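PDB 1TED: alpha-pyrone synthesis polyketide synthase-like Pks18 from Mycobacterium tuberculosis, which probably extends medium- and long-chain aliphatic acyl-CoA starters with malonyl-CoA to make tri- and tetraketide alpha-pyrones, working as a homodimeric type III polyketide synthase. Local coordinates for residues G150-I155 with I165-V170; L309-P314 with E357-Q362. One frame throughout, in Å; residues are numbered along the deposited sequence.

How the interactions relate
Interactions 1 and 2 each set a helix against an outermost strand, 166-171 or 310-312, of the chain's nine-stranded mixed sheet, interaction 2 also using the loop residue just before its strand. Their centres lie about 27 Å apart on opposite sides of the chain's centre, one in the N-terminal and the other in the C-terminal domain, and their nearest atoms stay about 14 Å from each other. Both are buried, yet the chemistry differs. Interaction 1 carries a salt bridge beside the second subunit, which also binds its arginine. Interaction 2 has no hydrogen bond across it: a single methionine packs on leucine, alanine and backbone, and no other chain touches its segments.

Interaction 1 of 2, residues G150-I155 with I165-V170; sequences GVDVAI and ISRVVV
D152 on helix 151-155 faces R167 on strand 166-170, the two CA atoms being 7.5 Å apart. The segment axes come within 9.7 Å, and their N-to-C directions make an angle of 148°, so helix and strand run roughly antiparallel. G150 occupies the N-cap position, which puts the contact on the first turn of the helix.

The bond to D152 CB heads toward the strand, and CG, set between the backbone N and carbonyl carbon (chi1 67°), brings OD2 to R167. The arginine bends at chi3, and this turns its guanidinium back to the acid. NH1 gives OD2 a somewhat bent hydrogen bond of 2.9 Å that is part of a salt bridge. It meets OD2 nearly along the C-O bond, and OD2 lies near the guanidinium plane, at its edge. The two planes are nevertheless 38° apart, and a single oxygen takes the bond. V153 CG2 lies 3.8 Å from R167 NH1, approaching obliquely. V169 CG2 lies over one face of the D152 carboxylate, 3.9 Å from CG, an apolar cover on that face. R167 NH2 bonds to T382 OG1 of the second subunit, whose E261 meets V153; separate nitrogens thus tie the guanidinium to helix and dimer mate.

These segments belong to the beta-alpha-beta unit of strand 135-142, helix 151-159 and strand 166-171. Strand 166-171 pairs in parallel with 135-142, and V151 packs on helix 102-125.

Interaction 2 of 2, residues L309-P314 with E357-Q362; sequences LWAIHP and ETMVQQ
M359 reaches L309 and A311 because its CG stands anti to the carbonyl carbon (chi1 -61°) and the chain then runs extended through SD (chi2 175°), carrying the methyl from the helix to the strand. L309 also holds CG anti to its carbonyl carbon (chi1 -53°), and its branched end lies back along the methionine. The two side chains thus pass each other in opposite directions: L309 CD2 touches M359 CG at 3.8 Å, while L309 CB approaches SD at 3.9 Å.

Beyond the leucine, CE sits over the face of the W310-A311 peptide, 3.4 Å from W310 O and 3.6 Å from A311 N, and 4.0 Å from A311 CB. M359 is the common partner of the other three buried residues. The bond to W310 CB points away from the helix, and that residue takes part through its backbone.

This is plain apolar packing, away from the annotated active site, of helix 349-361 on the outermost strand in the C-terminal half of the thiolase fold. A311, the centre of an inverse gamma turn, still bonds through its backbone to V373 and F375 of strand 370-378. V355 of helix 349-361 also packs on A311, while Q336 of helix 335-344 touches both L309 and M359.

Interaction 1 of 2, residues G150-I155 with I165-V170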
loop_
_atom_site.group_PDB
_atom_site.type_symbol
_atom_site.label_atom_id
_atom_site.label_comp_id
_atom_site.label_asym_id
_atom_site.label_seq_id
_atom_site.Cartn_x
_atom_site.Cartn_y
_atom_site.Cartn_z
ATOM N N GLY A 150 12.273 0.674 0.405
ATOM C CA GLY A 150 11.916 1.239 -0.880
ATOM C C GLY A 150 12.262 2.690 -1.134
ATOM O O GLY A 150 13.128 3.289 -0.485
ATOM N N VAL A 151 11.565 3.259 -2.106
ATOM C CA VAL A 151 11.762 4.640 -2.490
ATOM C C VAL A 151 11.358 5.590 -1.371
ATOM O O VAL A 151 11.965 6.647 -1.215
ATOM C CB VAL A 151 10.967 4.938 -3.773
ATOM C CG1 VAL A 151 11.090 6.392 -4.161
ATOM C CG2 VAL A 151 11.487 4.047 -4.888
ATOM N N ASP A 152 10.356 5.207 -0.578
ATOM C CA ASP A 152 9.904 6.050 0.536
ATOM C C ASP A 152 11.011 6.295 1.572
ATOM O O ASP A 152 11.227 7.433 2.004
ATOM C CB ASP A 152 8.662 5.446 1.214
ATOM C CG ASP A 152 8.948 4.134 1.930
ATOM O OD1 ASP A 152 9.501 3.197 1.309
ATOM O OD2 ASP A 152 8.595 4.037 3.127
ATOM N N VAL A 153 11.718 5.239 1.962
ATOM C CA VAL A 153 12.801 5.391 2.927
ATOM C C VAL A 153 13.875 6.366 2.406
ATOM O O VAL A 153 14.327 7.250 3.139
ATOM C CB VAL A 153 13.462 4.028 3.252
ATOM C CG1 VAL A 153 14.715 4.236 4.063
ATOM C CG2 VAL A 153 12.488 3.152 4.027
ATOM N N ALA A 154 14.267 6.214 1.144
ATOM C CA ALA A 154 15.282 7.076 0.538
ATOM C C ALA A 154 14.872 8.551 0.473
ATOM O O ALA A 154 15.722 9.432 0.559
ATOM C CB ALA A 154 15.640 6.565 -0.867
ATOM N N ILE A 155 13.579 8.820 0.308
ATOM C CA ILE A 155 13.085 10.193 0.261
ATOM C C ILE A 155 13.306 10.884 1.620
ATOM O O ILE A 155 13.821 12.003 1.695
ATOM C CB ILE A 155 11.578 10.231 -0.093
ATOM C CG1 ILE A 155 11.370 9.743 -1.538
ATOM C CG2 ILE A 155 11.039 11.641 0.077
ATOM C CD1 ILE A 155 9.921 9.777 -2.037
ATOM N N ILE A 165 8.608 10.308 10.848
ATOM C CA ILE A 165 7.502 10.590 9.953
ATOM C C ILE A 165 6.691 9.310 9.720
ATOM O O ILE A 165 7.241 8.202 9.724
ATOM C CB ILE A 165 8.018 11.117 8.604
ATOM C CG1 ILE A 165 6.852 11.649 7.769
ATOM C CG2 ILE A 165 8.783 10.012 7.874
ATOM C CD1 ILE A 165 7.282 12.315 6.474
ATOM N N SER A 166 5.382 9.466 9.542
ATOM C CA SER A 166 4.516 8.321 9.285
ATOM C C SER A 166 4.622 8.009 7.803
ATOM O O SER A 166 4.639 8.920 6.972
ATOM C CB SER A 166 3.067 8.654 9.631
ATOM O OG SER A 166 3.002 9.334 10.871
ATOM N N ARG A 167 4.698 6.730 7.469
ATOM C CA ARG A 167 4.804 6.332 6.071
ATOM C C ARG A 167 3.829 5.231 5.708
ATOM O O ARG A 167 3.547 4.336 6.515
ATOM C CB ARG A 167 6.230 5.883 5.750
ATOM C CG ARG A 167 7.229 7.032 5.733
ATOM C CD ARG A 167 8.661 6.546 5.539
ATOM N NE ARG A 167 9.203 5.935 6.752
ATOM C CZ ARG A 167 9.451 4.637 6.898
ATOM N NH1 ARG A 167 9.212 3.789 5.906
ATOM N NH2 ARG A 167 9.933 4.190 8.051
ATOM N N VAL A 168 3.313 5.318 4.485
ATOM C CA VAL A 168 2.368 4.351 3.949
ATOM C C VAL A 168 2.700 4.086 2.478
ATOM O O VAL A 168 2.746 5.006 1.666
ATOM C CB VAL A 168 0.919 4.882 4.048
ATOM C CG1 VAL A 168 -0.058 3.853 3.482
ATOM C CG2 VAL A 168 0.582 5.199 5.495
ATOM N N VAL A 169 2.943 2.825 2.139
ATOM C CA VAL A 169 3.252 2.471 0.760
ATOM C C VAL A 169 2.032 1.817 0.102
ATOM O O VAL A 169 1.512 0.811 0.588
ATOM C CB VAL A 169 4.467 1.522 0.692
ATOM C CG1 VAL A 169 4.735 1.097 -0.737
ATOM C CG2 VAL A 169 5.678 2.218 1.243
ATOM N N VAL A 170 1.588 2.411 -1.002
ATOM C CA VAL A 170 0.424 1.938 -1.747
ATOM C C VAL A 170 0.809 1.318 -3.082
ATOM O O VAL A 170 1.149 2.028 -4.027
ATOM C CB VAL A 170 -0.547 3.093 -2.022
ATOM C CG1 VAL A 170 -1.727 2.600 -2.846
ATOM C CG2 VAL A 170 -1.022 3.681 -0.712
#

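Interaction 2 of 2, residues L309-P314 with E357-Q362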
loop_
_atom_site.group_PDB
_atom_site.type_symbol
_atom_site.label_atom_id
_atom_site.label_comp_id
_atom_site.label_asym_id
_atom_site.label_seq_id
_atom_site.Cartn_x
_atom_site.Cartn_y
_atom_site.Cartn_z
ATOM N N LEU A 309 -13.137 22.237 -16.378
ATOM C CA LEU A 309 -12.027 21.305 -16.134
ATOM C C LEU A 309 -12.436 19.880 -15.796
ATOM O O LEU A 309 -13.098 19.610 -14.793
ATOM C CB LEU A 309 -11.113 21.791 -14.995
ATOM C CG LEU A 309 -10.503 23.195 -14.992
ATOM C CD1 LEU A 309 -9.711 23.405 -13.711
ATOM C CD2 LEU A 309 -9.622 23.372 -16.209
ATOM N N TRP A 310 -12.013 18.968 -16.650
ATOM C CA TRP A 310 -12.259 17.565 -16.453
ATOM C C TRP A 310 -10.893 16.906 -16.545
ATOM O O TRP A 310 -10.339 16.741 -17.630
ATOM C CB TRP A 310 -13.212 17.028 -17.519
ATOM C CG TRP A 310 -14.639 17.455 -17.285
ATOM C CD1 TRP A 310 -15.284 18.526 -17.842
ATOM C CD2 TRP A 310 -15.581 16.843 -16.392
ATOM N NE1 TRP A 310 -16.563 18.617 -17.350
ATOM C CE2 TRP A 310 -16.771 17.597 -16.458
ATOM C CE3 TRP A 310 -15.533 15.731 -15.541
ATOM C CZ2 TRP A 310 -17.907 17.275 -15.704
ATOM C CZ3 TRP A 310 -16.665 15.411 -14.787
ATOM C CH2 TRP A 310 -17.834 16.183 -14.879
ATOM N N ALA A 311 -10.334 16.571 -15.390
ATOM C CA ALA A 311 -9.030 15.916 -15.330
ATOM C C ALA A 311 -9.262 14.415 -15.448
ATOM O O ALA A 311 -9.245 13.674 -14.456
ATOM C CB ALA A 311 -8.313 16.261 -14.010
ATOM N N ILE A 312 -9.497 13.978 -16.679
ATOM C CA ILE A 312 -9.743 12.578 -16.964
ATOM C C ILE A 312 -8.421 11.848 -17.111
ATOM O O ILE A 312 -7.565 12.264 -17.887
ATOM C CB ILE A 312 -10.544 12.424 -18.270
ATOM C CG1 ILE A 312 -11.896 13.139 -18.131
ATOM C CG2 ILE A 312 -10.705 10.944 -18.612
ATOM C CD1 ILE A 312 -12.711 13.172 -19.407
ATOM N N HIS A 313 -8.247 10.763 -16.363
ATOM C CA HIS A 313 -7.013 10.007 -16.463
ATOM C C HIS A 313 -6.698 9.675 -17.920
ATOM O O HIS A 313 -7.448 8.949 -18.573
ATOM C CB HIS A 313 -7.089 8.701 -15.683
ATOM C CG HIS A 313 -5.913 7.813 -15.931
ATOM N ND1 HIS A 313 -4.629 8.177 -15.583
ATOM C CD2 HIS A 313 -5.801 6.652 -16.617
ATOM C CE1 HIS A 313 -3.776 7.285 -16.052
ATOM N NE2 HIS A 313 -4.463 6.350 -16.685
ATOM N N PRO A 314 -5.574 10.196 -18.440
ATOM C CA PRO A 314 -5.182 9.935 -19.830
ATOM C C PRO A 314 -4.496 8.587 -20.010
ATOM O O PRO A 314 -3.328 8.518 -20.370
ATOM C CB PRO A 314 -4.273 11.114 -20.154
ATOM C CG PRO A 314 -3.614 11.396 -18.832
ATOM C CD PRO A 314 -4.723 11.236 -17.829
ATOM N N GLU A 357 -1.572 19.818 -13.060
ATOM C CA GLU A 357 -0.584 20.895 -13.184
ATOM C C GLU A 357 -0.826 21.811 -14.390
ATOM O O GLU A 357 -0.602 23.010 -14.309
ATOM C CB GLU A 357 0.848 20.327 -13.256
ATOM C CG GLU A 357 1.940 21.406 -13.440
ATOM C CD GLU A 357 3.358 20.854 -13.350
ATOM O OE1 GLU A 357 3.749 20.035 -14.204
ATOM O OE2 GLU A 357 4.087 21.237 -12.414
ATOM N N THR A 358 -1.262 21.245 -15.508
ATOM C CA THR A 358 -1.532 22.039 -16.706
ATOM C C THR A 358 -2.703 22.982 -16.449
ATOM O O THR A 358 -2.678 24.144 -16.858
ATOM C CB THR A 358 -1.887 21.137 -17.914
ATOM O OG1 THR A 358 -0.734 20.375 -18.296
ATOM C CG2 THR A 358 -2.359 21.979 -19.101
ATOM N N MET A 359 -3.726 22.473 -15.766
ATOM C CA MET A 359 -4.916 23.259 -15.454
ATOM C C MET A 359 -4.567 24.372 -14.481
ATOM O O MET A 359 -5.178 25.444 -14.496
ATOM C CB MET A 359 -6.006 22.359 -14.859
ATOM C CG MET A 359 -6.471 21.249 -15.811
ATOM S SD MET A 359 -7.646 20.109 -15.042
ATOM C CE MET A 359 -8.461 19.379 -16.498
ATOM N N VAL A 360 -3.577 24.111 -13.634
ATOM C CA VAL A 360 -3.129 25.097 -12.663
ATOM C C VAL A 360 -2.383 26.218 -13.389
ATOM O O VAL A 360 -2.678 27.401 -13.200
ATOM C CB VAL A 360 -2.200 24.446 -11.614
ATOM C CG1 VAL A 360 -1.596 25.511 -10.705
ATOM C CG2 VAL A 360 -2.988 23.432 -10.795
ATOM N N GLN A 361 -1.435 25.831 -14.237
ATOM C CA GLN A 361 -0.629 26.783 -14.995
ATOM C C GLN A 361 -1.403 27.650 -15.986
ATOM O O GLN A 361 -0.952 28.739 -16.328
ATOM C CB GLN A 361 0.489 26.051 -15.727
ATOM C CG GLN A 361 1.468 25.360 -14.809
ATOM C CD GLN A 361 2.574 24.647 -15.568
ATOM O OE1 GLN A 361 2.312 23.800 -16.431
ATOM N NE2 GLN A 361 3.820 24.984 -15.248
ATOM N N GLN A 362 -2.548 27.176 -16.470
ATOM C CA GLN A 362 -3.338 27.989 -17.396
ATOM C C GLN A 362 -4.844 27.888 -17.183
ATOM O O GLN A 362 -5.446 26.826 -17.345
ATOM C CB GLN A 362 -3.002 27.662 -18.855
ATOM C CG GLN A 362 -3.296 26.243 -19.279
ATOM C CD GLN A 362 -3.189 26.060 -20.786
ATOM O OE1 GLN A 362 -2.210 26.487 -21.408
ATOM N NE2 GLN A 362 -4.196 25.419 -21.379
#